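Local coordinates for putative cell adhesion protein (Bacteroides eggerthii, PDB 4GPV) that probably serves as a major structural subunit of a FimA-like pilus, the kind of surface fibre gut Bacteroides are thought to use for adhesion, at residues E15-T20 with V139-G144; Y50-F55 with A74-G79; A83-V88 with K104-L109. One frame throughout, in Å; residues are numbered along the deposited sequence.

The N-terminal segment 15-20 runs into strand 18-24 and closes the longest loop of the three, meeting 139-144 after 118 intervening residues; this is interaction 1. Both other contacts nest inside that loop. Interaction 2 closes a short loop of 18 residues between 50-55 and 74-79, and interaction 3 follows it in series, joining 83-88 to 104-109 across 15 residues. Strands 18-24 and 73-76 pair antiparallel, and the probable Leu19 O to Ile76 N hydrogen bond joins interactions 1 and 2. Strands 50-56 and 83-90, neighbours in the same mixed sheet, link interactions 2 and 3. Helix 106-111 is added by interaction 3, laid beside that second pair.

Interaction 1 (E15-T20 with V139-G144); sequences EQAVLT and VKFNGG
Phe141, Leu19 and Ala17 carry most of the 155 Å² buried between 15-20 and 139-144, and every close approach is between carbon atoms. The methyl of Ala17 meets the far end of the phenyl ring obliquely, with CB 3.5 Å from Phe141 CE1 and 3.7 Å from Phe141 CZ. Leu19 comes to the same ring at its edge, near the ring plane, where its CD1 lies 4.0 Å from Phe141 CZ. Its other branch turns to the loop's beginning: Leu19 CD2 is 3.7 Å from Val139 CG1. The leucine side chain thus crosses both partners at about a right angle, one methyl for each. With CG of Phe141 beside its backbone N and anti to the carbonyl carbon (chi1 -72°), the ring extends across to Ala17 and Leu19. Its backbone meanwhile opens a type I' turn, closed by Gly144 N to Phe141 O at 3.1 Å, in the hairpin linking strands 133-138 and 146-169. Phe141 also touches Ala147 and Val139 touches Val149, both on strand 146-169, which pairs in parallel with strand 18-24; the contact thus joins the hairpin loop to the start of that neighbouring strand. Because the contact is wholly apolar, its cohesion rests on shape and the exclusion of water.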
loop_
_atom_site.group_PDB
_atom_site.type_symbol
_atom_site.label_atom_id
_atom_site.label_comp_id
_atom_site.label_asym_id
_atom_site.label_seq_id
_atom_site.Cartn_x
_atom_site.Cartn_y
_atom_site.Cartn_z
ATOM N N GLU A 15 -11.837 -28.778 25.492
ATOM C CA GLU A 15 -10.744 -29.434 26.201
ATOM C C GLU A 15 -9.423 -28.842 25.731
ATOM O O GLU A 15 -9.360 -28.339 24.611
ATOM C CB GLU A 15 -10.782 -30.955 25.950
ATOM C CG GLU A 15 -10.275 -31.763 27.131
ATOM C CD GLU A 15 -10.140 -33.265 26.946
ATOM O OE1 GLU A 15 -10.284 -33.757 25.802
ATOM O OE2 GLU A 15 -9.872 -33.953 27.957
ATOM N N GLN A 16 -8.367 -28.895 26.567
ATOM C CA GLN A 16 -7.075 -28.353 26.149
ATOM C C GLN A 16 -6.671 -28.939 24.804
ATOM O O GLN A 16 -6.776 -30.156 24.596
ATOM C CB GLN A 16 -5.972 -28.634 27.181
ATOM C CG GLN A 16 -4.691 -27.850 26.821
ATOM C CD GLN A 16 -3.568 -28.080 27.788
ATOM O OE1 GLN A 16 -3.534 -29.063 28.532
ATOM N NE2 GLN A 16 -2.611 -27.184 27.786
ATOM N N ALA A 17 -6.218 -28.083 23.916
ATOM C CA ALA A 17 -5.794 -28.497 22.602
ATOM C C ALA A 17 -4.382 -28.046 22.331
ATOM O O ALA A 17 -3.849 -27.172 23.026
ATOM C CB ALA A 17 -6.733 -27.908 21.561
ATOM N N VAL A 18 -3.783 -28.651 21.317
ATOM C CA VAL A 18 -2.489 -28.267 20.774
ATOM C C VAL A 18 -2.751 -27.885 19.335
ATOM O O VAL A 18 -3.311 -28.685 18.581
ATOM C CB VAL A 18 -1.381 -29.339 20.903
ATOM C CG1 VAL A 18 -0.062 -28.807 20.350
ATOM C CG2 VAL A 18 -1.226 -29.791 22.354
ATOM N N LEU A 19 -2.410 -26.653 18.978
ATOM C CA LEU A 19 -2.583 -26.122 17.629
ATOM C C LEU A 19 -1.222 -25.795 17.061
ATOM O O LEU A 19 -0.429 -25.114 17.721
ATOM C CB LEU A 19 -3.455 -24.858 17.665
ATOM C CG LEU A 19 -4.962 -25.024 17.803
ATOM C CD1 LEU A 19 -5.402 -24.812 19.224
ATOM C CD2 LEU A 19 -5.682 -23.989 16.925
ATOM N N THR A 20 -0.936 -26.311 15.859
ATOM C CA THR A 20 0.321 -26.039 15.158
ATOM C C THR A 20 -0.047 -25.109 14.016
ATOM O O THR A 20 -0.881 -25.474 13.183
ATOM C CB THR A 20 0.997 -27.348 14.707
ATOM O OG1 THR A 20 1.225 -28.170 15.850
ATOM C CG2 THR A 20 2.322 -27.097 13.989
ATOM N N VAL A 139 -10.145 -23.692 11.721
ATOM C CA VAL A 139 -9.462 -24.619 12.633
ATOM C C VAL A 139 -10.299 -25.898 12.670
ATOM O O VAL A 139 -11.490 -25.813 12.964
ATOM C CB VAL A 139 -9.266 -24.009 14.038
ATOM C CG1 VAL A 139 -8.660 -25.027 14.997
ATOM C CG2 VAL A 139 -8.391 -22.758 13.955
ATOM N N LYS A 140 -9.690 -27.065 12.390
ATOM C CA LYS A 140 -10.409 -28.352 12.380
ATOM C C LYS A 140 -9.728 -29.377 13.273
ATOM O O LYS A 140 -8.514 -29.569 13.160
ATOM C CB LYS A 140 -10.527 -28.912 10.953
ATOM C CG LYS A 140 -11.467 -28.104 10.063
ATOM C CD LYS A 140 -11.850 -28.857 8.796
ATOM C CE LYS A 140 -10.936 -28.598 7.620
ATOM N NZ LYS A 140 -11.281 -29.460 6.456
ATOM N N PHE A 141 -10.494 -29.998 14.168
ATOM C CA PHE A 141 -9.982 -31.000 15.109
ATOM C C PHE A 141 -10.444 -32.423 14.777
ATOM O O PHE A 141 -9.763 -33.379 15.166
ATOM C CB PHE A 141 -10.424 -30.669 16.543
ATOM C CG PHE A 141 -9.713 -29.484 17.143
ATOM C CD1 PHE A 141 -8.468 -29.632 17.750
ATOM C CD2 PHE A 141 -10.291 -28.220 17.114
ATOM C CE1 PHE A 141 -7.813 -28.535 18.312
ATOM C CE2 PHE A 141 -9.637 -27.125 17.692
ATOM C CZ PHE A 141 -8.399 -27.288 18.277
ATOM N N ASN A 142 -11.642 -32.567 14.152
ATOM C CA ASN A 142 -12.279 -33.851 13.808
ATOM C C ASN A 142 -12.373 -34.819 15.030
ATOM O O ASN A 142 -11.966 -35.987 14.959
ATOM C CB ASN A 142 -11.561 -34.507 12.624
ATOM C CG ASN A 142 -12.043 -33.999 11.292
ATOM O OD1 ASN A 142 -12.751 -34.700 10.559
ATOM N ND2 ASN A 142 -11.696 -32.760 10.957
ATOM N N GLY A 143 -12.907 -34.305 16.139
ATOM C CA GLY A 143 -13.079 -35.063 17.376
ATOM C C GLY A 143 -11.854 -35.176 18.267
ATOM O O GLY A 143 -11.973 -35.588 19.427
ATOM N N GLY A 144 -10.689 -34.795 17.735
ATOM C CA GLY A 144 -9.421 -34.864 18.447
ATOM C C GLY A 144 -9.053 -33.600 19.196
ATOM O O GLY A 144 -9.820 -32.640 19.239
#

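Interaction 2 (Y50-F55 with A74-G79); sequences YLVFLF and ATITTG
Tyr50 and Ala74 supply the one meeting that involves a polar atom. The phenol oxygen Tyr50 OH lies 3.4 Å from Ala74 CB, and the methyl sits at the ring's edge, near its plane. This is van der Waals contact; the hydroxyl's polar partner is Asn71 OD1, to which it is hydrogen-bonded. Chi1 of 60° sets the tyrosine CG between the backbone N and the carbonyl carbon, and from there the ring reaches across toward strand 73-76. Within its own strand, Val52 CG2 lies in plane at another part of the ring's edge.

The remaining contacts are aliphatic and converge on Ile76, which loses 57 Å² of surface to the other segment. Its two branches are divided between two residues. Ile76 CD1 packs 3.9 Å from Val52 CG1, the side chains crossing obliquely, whereas Ile76 CG2 meets Leu54 CD1 tip to tip at 4.0 Å. Ile76 CG1 is anti to the carbonyl carbon (chi1 -63°) and CG2 anti to the backbone N, which spreads the branches toward different neighbours.

The strand axes pass 10.3 Å apart at 35° between their N-to-C directions, too distant for backbone pairing. Tyr50, Val52 and Leu54, alternate residues of one strand, all direct CB toward segment 74-79. Strands 50-56 and 73-76 thus belong to one curled mixed sheet without pairing, their side chains packing across its interior, where Tyr66 and Ile21 join Ile76 and Leu19 joins Leu54. All five touching residues are buried: the interface is almost entirely hydrocarbon, and its one hydroxyl has its hydrogen-bond need met by Asn71.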
loop_
_atom_site.group_PDB
_atom_site.type_symbol
_atom_site.label_atom_id
_atom_site.label_comp_id
_atom_site.label_asym_id
_atom_site.label_seq_id
_atom_site.Cartn_x
_atom_site.Cartn_y
_atom_site.Cartn_z
ATOM N N TYR A 50 4.694 -11.648 14.516
ATOM C CA TYR A 50 3.289 -11.824 14.122
ATOM C C TYR A 50 2.432 -12.085 15.358
ATOM O O TYR A 50 2.957 -12.392 16.423
ATOM C CB TYR A 50 3.131 -12.964 13.085
ATOM C CG TYR A 50 3.608 -14.324 13.564
ATOM C CD1 TYR A 50 4.934 -14.710 13.418
ATOM C CD2 TYR A 50 2.729 -15.220 14.178
ATOM C CE1 TYR A 50 5.382 -15.954 13.867
ATOM C CE2 TYR A 50 3.165 -16.469 14.629
ATOM C CZ TYR A 50 4.492 -16.836 14.452
ATOM O OH TYR A 50 4.952 -18.059 14.869
ATOM N N LEU A 51 1.127 -11.955 15.198
ATOM C CA LEU A 51 0.134 -12.252 16.225
ATOM C C LEU A 51 -0.810 -13.311 15.685
ATOM O O LEU A 51 -1.220 -13.236 14.526
ATOM C CB LEU A 51 -0.676 -11.007 16.664
ATOM C CG LEU A 51 0.118 -9.782 17.172
ATOM C CD1 LEU A 51 -0.787 -8.539 17.257
ATOM C CD2 LEU A 51 0.719 -10.064 18.538
ATOM N N VAL A 52 -1.203 -14.250 16.528
ATOM C CA VAL A 52 -2.195 -15.275 16.162
ATOM C C VAL A 52 -3.387 -15.115 17.123
ATOM O O VAL A 52 -3.217 -15.152 18.349
ATOM C CB VAL A 52 -1.680 -16.755 16.164
ATOM C CG1 VAL A 52 -2.758 -17.736 15.676
ATOM C CG2 VAL A 52 -0.396 -16.924 15.351
ATOM N N PHE A 53 -4.576 -14.924 16.556
ATOM C CA PHE A 53 -5.821 -14.820 17.307
ATOM C C PHE A 53 -6.652 -16.057 17.027
ATOM O O PHE A 53 -6.828 -16.421 15.863
ATOM C CB PHE A 53 -6.618 -13.555 16.926
ATOM C CG PHE A 53 -5.834 -12.270 17.003
ATOM C CD1 PHE A 53 -4.990 -11.888 15.961
ATOM C CD2 PHE A 53 -5.960 -11.428 18.101
ATOM C CE1 PHE A 53 -4.251 -10.703 16.032
ATOM C CE2 PHE A 53 -5.216 -10.240 18.178
ATOM C CZ PHE A 53 -4.366 -9.888 17.147
ATOM N N LEU A 54 -7.162 -16.699 18.080
ATOM C CA LEU A 54 -7.995 -17.876 17.917
ATOM C C LEU A 54 -9.378 -17.569 18.445
ATOM O O LEU A 54 -9.489 -17.032 19.542
ATOM C CB LEU A 54 -7.408 -19.096 18.652
ATOM C CG LEU A 54 -6.035 -19.587 18.190
ATOM C CD1 LEU A 54 -5.496 -20.677 19.157
ATOM C CD2 LEU A 54 -6.099 -20.131 16.796
ATOM N N PHE A 55 -10.428 -17.875 17.668
ATOM C CA PHE A 55 -11.792 -17.569 18.114
ATOM C C PHE A 55 -12.682 -18.770 18.117
ATOM O O PHE A 55 -12.550 -19.642 17.265
ATOM C CB PHE A 55 -12.425 -16.497 17.210
ATOM C CG PHE A 55 -11.688 -15.188 17.259
ATOM C CD1 PHE A 55 -11.823 -14.336 18.350
ATOM C CD2 PHE A 55 -10.835 -14.816 16.232
ATOM C CE1 PHE A 55 -11.113 -13.132 18.406
ATOM C CE2 PHE A 55 -10.128 -13.607 16.286
ATOM C CZ PHE A 55 -10.271 -12.777 17.368
ATOM N N ALA A 74 4.229 -21.829 14.774
ATOM C CA ALA A 74 3.933 -21.638 16.204
ATOM C C ALA A 74 3.221 -22.865 16.776
ATOM O O ALA A 74 2.404 -23.469 16.081
ATOM C CB ALA A 74 3.058 -20.404 16.401
ATOM N N THR A 75 3.539 -23.239 18.029
ATOM C CA THR A 75 2.851 -24.309 18.746
ATOM C C THR A 75 2.083 -23.617 19.876
ATOM O O THR A 75 2.694 -23.042 20.783
ATOM C CB THR A 75 3.839 -25.394 19.216
ATOM O OG1 THR A 75 4.540 -25.896 18.082
ATOM C CG2 THR A 75 3.148 -26.555 19.929
ATOM N N ILE A 76 0.746 -23.629 19.792
ATOM C CA ILE A 76 -0.081 -22.959 20.784
ATOM C C ILE A 76 -0.733 -24.021 21.667
ATOM O O ILE A 76 -1.417 -24.909 21.149
ATOM C CB ILE A 76 -1.117 -22.018 20.111
ATOM C CG1 ILE A 76 -0.407 -20.877 19.317
ATOM C CG2 ILE A 76 -2.081 -21.442 21.158
ATOM C CD1 ILE A 76 -1.281 -20.115 18.329
ATOM N N THR A 77 -0.533 -23.930 22.998
ATOM C CA THR A 77 -1.117 -24.934 23.900
ATOM C C THR A 77 -2.092 -24.316 24.919
ATOM O O THR A 77 -2.619 -25.027 25.769
ATOM C CB THR A 77 -0.007 -25.686 24.657
ATOM O OG1 THR A 77 0.652 -24.760 25.524
ATOM C CG2 THR A 77 0.991 -26.358 23.724
ATOM N N THR A 78 -2.326 -23.008 24.829
ATOM C CA THR A 78 -3.196 -22.311 25.779
ATOM C C THR A 78 -4.664 -22.286 25.352
ATOM O O THR A 78 -5.510 -21.813 26.113
ATOM C CB THR A 78 -2.689 -20.880 25.964
ATOM O OG1 THR A 78 -2.476 -20.316 24.671
ATOM C CG2 THR A 78 -1.406 -20.833 26.789
ATOM N N GLY A 79 -4.939 -22.766 24.144
ATOM C CA GLY A 79 -6.279 -22.818 23.571
ATOM C C GLY A 79 -7.012 -24.121 23.789
ATOM O O GLY A 79 -6.541 -25.017 24.496
#

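Interaction 3 (A83-V88 with K104-L109); sequences AKKAYV and KTETDL
Strand 83-88 and the first turn of helix 106-111 lie side by side, with CA atoms 9.0 Å apart at Lys85 and Glu106 and 8.7 Å apart at Tyr87 and Leu109. The strand carries a classic beta bulge, Lys84 and Lys85 both facing Phe55, while the helix starts in a capping box: Asp108 N donates to Thr105 OG1 at N-H...O 160°, and Thr105 N returns a bond to Asp108 OD2, from above the carboxylate plane.

Across the contact, Tyr87 does most of the work. Tyr87 OH donates to Glu106 OE2 at 2.6 Å, taking the anti lone pair, with ring and carboxylate planes 71° apart and the oxygen at the ring's edge. Glu106 reaches there because CG is anti to the backbone N (chi1 -172°) and the chain stays extended beyond it. Nearer the backbone, Leu109 CD2 presses 3.4 Å from Tyr87 CB, and Phe195 meets the tyrosine ring edge-to-face. A phenylalanine here would probably leave the Glu106 carboxylate without its hydroxyl donor and free its extended chain to turn.

Lys85 forms its salt bridge with Glu136, though its positive charge may still help stabilise the negative charge of Glu106 at a distance. Its bent chain leads NZ away, 5.6 Å from Glu106 OE2 and not in contact with it, while Lys85 CG passes only 4.0 Å from that same OE2.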
loop_
_atom_site.group_PDB
_atom_site.type_symbol
_atom_site.label_atom_id
_atom_site.label_comp_id
_atom_site.label_asym_id
_atom_site.label_seq_id
_atom_site.Cartn_x
_atom_site.Cartn_y
_atom_site.Cartn_z
ATOM N N ALA A 83 -11.741 -23.775 19.559
ATOM C CA ALA A 83 -11.234 -22.873 18.512
ATOM C C ALA A 83 -11.807 -23.269 17.146
ATOM O O ALA A 83 -11.774 -24.447 16.785
ATOM C CB ALA A 83 -9.704 -22.903 18.464
ATOM N N LYS A 84 -12.329 -22.277 16.392
ATOM C CA LYS A 84 -12.919 -22.476 15.061
ATOM C C LYS A 84 -12.215 -21.688 13.953
ATOM O O LYS A 84 -12.257 -22.103 12.793
ATOM C CB LYS A 84 -14.396 -22.059 15.068
ATOM C CG LYS A 84 -15.282 -22.975 15.931
ATOM C CD LYS A 84 -15.460 -24.393 15.365
ATOM C CE LYS A 84 -16.284 -24.453 14.099
ATOM N NZ LYS A 84 -16.293 -25.819 13.512
ATOM N N LYS A 85 -11.612 -20.540 14.303
ATOM C CA LYS A 85 -10.944 -19.665 13.333
ATOM C C LYS A 85 -9.644 -19.162 13.867
ATOM O O LYS A 85 -9.562 -18.817 15.049
ATOM C CB LYS A 85 -11.841 -18.452 13.017
ATOM C CG LYS A 85 -12.996 -18.707 12.052
ATOM C CD LYS A 85 -12.568 -18.733 10.577
ATOM C CE LYS A 85 -12.334 -17.383 9.958
ATOM N NZ LYS A 85 -11.802 -17.527 8.583
ATOM N N ALA A 86 -8.628 -19.081 12.989
ATOM C CA ALA A 86 -7.319 -18.516 13.318
ATOM C C ALA A 86 -7.062 -17.348 12.388
ATOM O O ALA A 86 -7.285 -17.469 11.179
ATOM C CB ALA A 86 -6.230 -19.584 13.172
ATOM N N TYR A 87 -6.733 -16.180 12.954
ATOM C CA TYR A 87 -6.356 -14.989 12.207
ATOM C C TYR A 87 -4.929 -14.680 12.537
ATOM O O TYR A 87 -4.510 -14.812 13.709
ATOM C CB TYR A 87 -7.249 -13.821 12.599
ATOM C CG TYR A 87 -8.689 -13.937 12.157
ATOM C CD1 TYR A 87 -9.619 -14.634 12.920
ATOM C CD2 TYR A 87 -9.159 -13.215 11.070
ATOM C CE1 TYR A 87 -10.955 -14.723 12.526
ATOM C CE2 TYR A 87 -10.501 -13.257 10.693
ATOM C CZ TYR A 87 -11.396 -14.015 11.423
ATOM O OH TYR A 87 -12.718 -14.050 11.049
ATOM N N VAL A 88 -4.167 -14.273 11.514
ATOM C CA VAL A 88 -2.739 -13.946 11.703
ATOM C C VAL A 88 -2.477 -12.557 11.124
ATOM O O VAL A 88 -2.888 -12.266 9.996
ATOM C CB VAL A 88 -1.784 -15.006 11.062
ATOM C CG1 VAL A 88 -0.315 -14.596 11.202
ATOM C CG2 VAL A 88 -1.999 -16.397 11.671
ATOM N N LYS A 104 -11.133 -8.168 21.860
ATOM C CA LYS A 104 -11.714 -9.115 22.812
ATOM C C LYS A 104 -12.488 -10.197 22.092
ATOM O O LYS A 104 -12.717 -11.279 22.648
ATOM C CB LYS A 104 -12.668 -8.405 23.797
ATOM C CG LYS A 104 -12.167 -7.094 24.389
ATOM C CD LYS A 104 -11.238 -7.275 25.567
ATOM C CE LYS A 104 -10.942 -5.950 26.211
ATOM N NZ LYS A 104 -9.635 -5.976 26.897
ATOM N N THR A 105 -12.982 -9.865 20.891
ATOM C CA THR A 105 -13.814 -10.740 20.077
ATOM C C THR A 105 -13.432 -10.705 18.608
ATOM O O THR A 105 -12.683 -9.833 18.162
ATOM C CB THR A 105 -15.294 -10.334 20.189
ATOM O OG1 THR A 105 -15.447 -9.051 19.569
ATOM C CG2 THR A 105 -15.844 -10.367 21.626
ATOM N N GLU A 106 -14.015 -11.630 17.833
ATOM C CA GLU A 106 -13.769 -11.701 16.397
ATOM C C GLU A 106 -14.290 -10.434 15.717
ATOM O O GLU A 106 -13.609 -9.891 14.854
ATOM C CB GLU A 106 -14.451 -12.952 15.852
ATOM C CG GLU A 106 -14.126 -13.277 14.407
ATOM C CD GLU A 106 -14.673 -14.620 13.974
ATOM O OE1 GLU A 106 -15.342 -15.290 14.795
ATOM O OE2 GLU A 106 -14.423 -15.013 12.815
ATOM N N THR A 107 -15.463 -9.929 16.165
ATOM C CA THR A 107 -16.050 -8.681 15.654
ATOM C C THR A 107 -15.038 -7.544 15.853
ATOM O O THR A 107 -14.806 -6.795 14.911
ATOM C CB THR A 107 -17.401 -8.407 16.338
ATOM O OG1 THR A 107 -18.277 -9.502 16.063
ATOM C CG2 THR A 107 -18.069 -7.107 15.848
ATOM N N ASP A 108 -14.365 -7.474 17.021
ATOM C CA ASP A 108 -13.344 -6.440 17.266
ATOM C C ASP A 108 -12.188 -6.534 16.311
ATOM O O ASP A 108 -11.736 -5.506 15.801
ATOM C CB ASP A 108 -12.764 -6.522 18.682
ATOM C CG ASP A 108 -13.733 -6.197 19.796
ATOM O OD1 ASP A 108 -14.737 -5.487 19.522
ATOM O OD2 ASP A 108 -13.460 -6.605 20.957
ATOM N N LEU A 109 -11.649 -7.754 16.120
ATOM C CA LEU A 109 -10.488 -7.918 15.261
ATOM C C LEU A 109 -10.812 -7.507 13.821
ATOM O O LEU A 109 -9.999 -6.848 13.181
ATOM C CB LEU A 109 -9.985 -9.365 15.293
ATOM C CG LEU A 109 -8.807 -9.656 14.355
ATOM C CD1 LEU A 109 -7.576 -8.927 14.772
ATOM C CD2 LEU A 109 -8.512 -11.106 14.303
#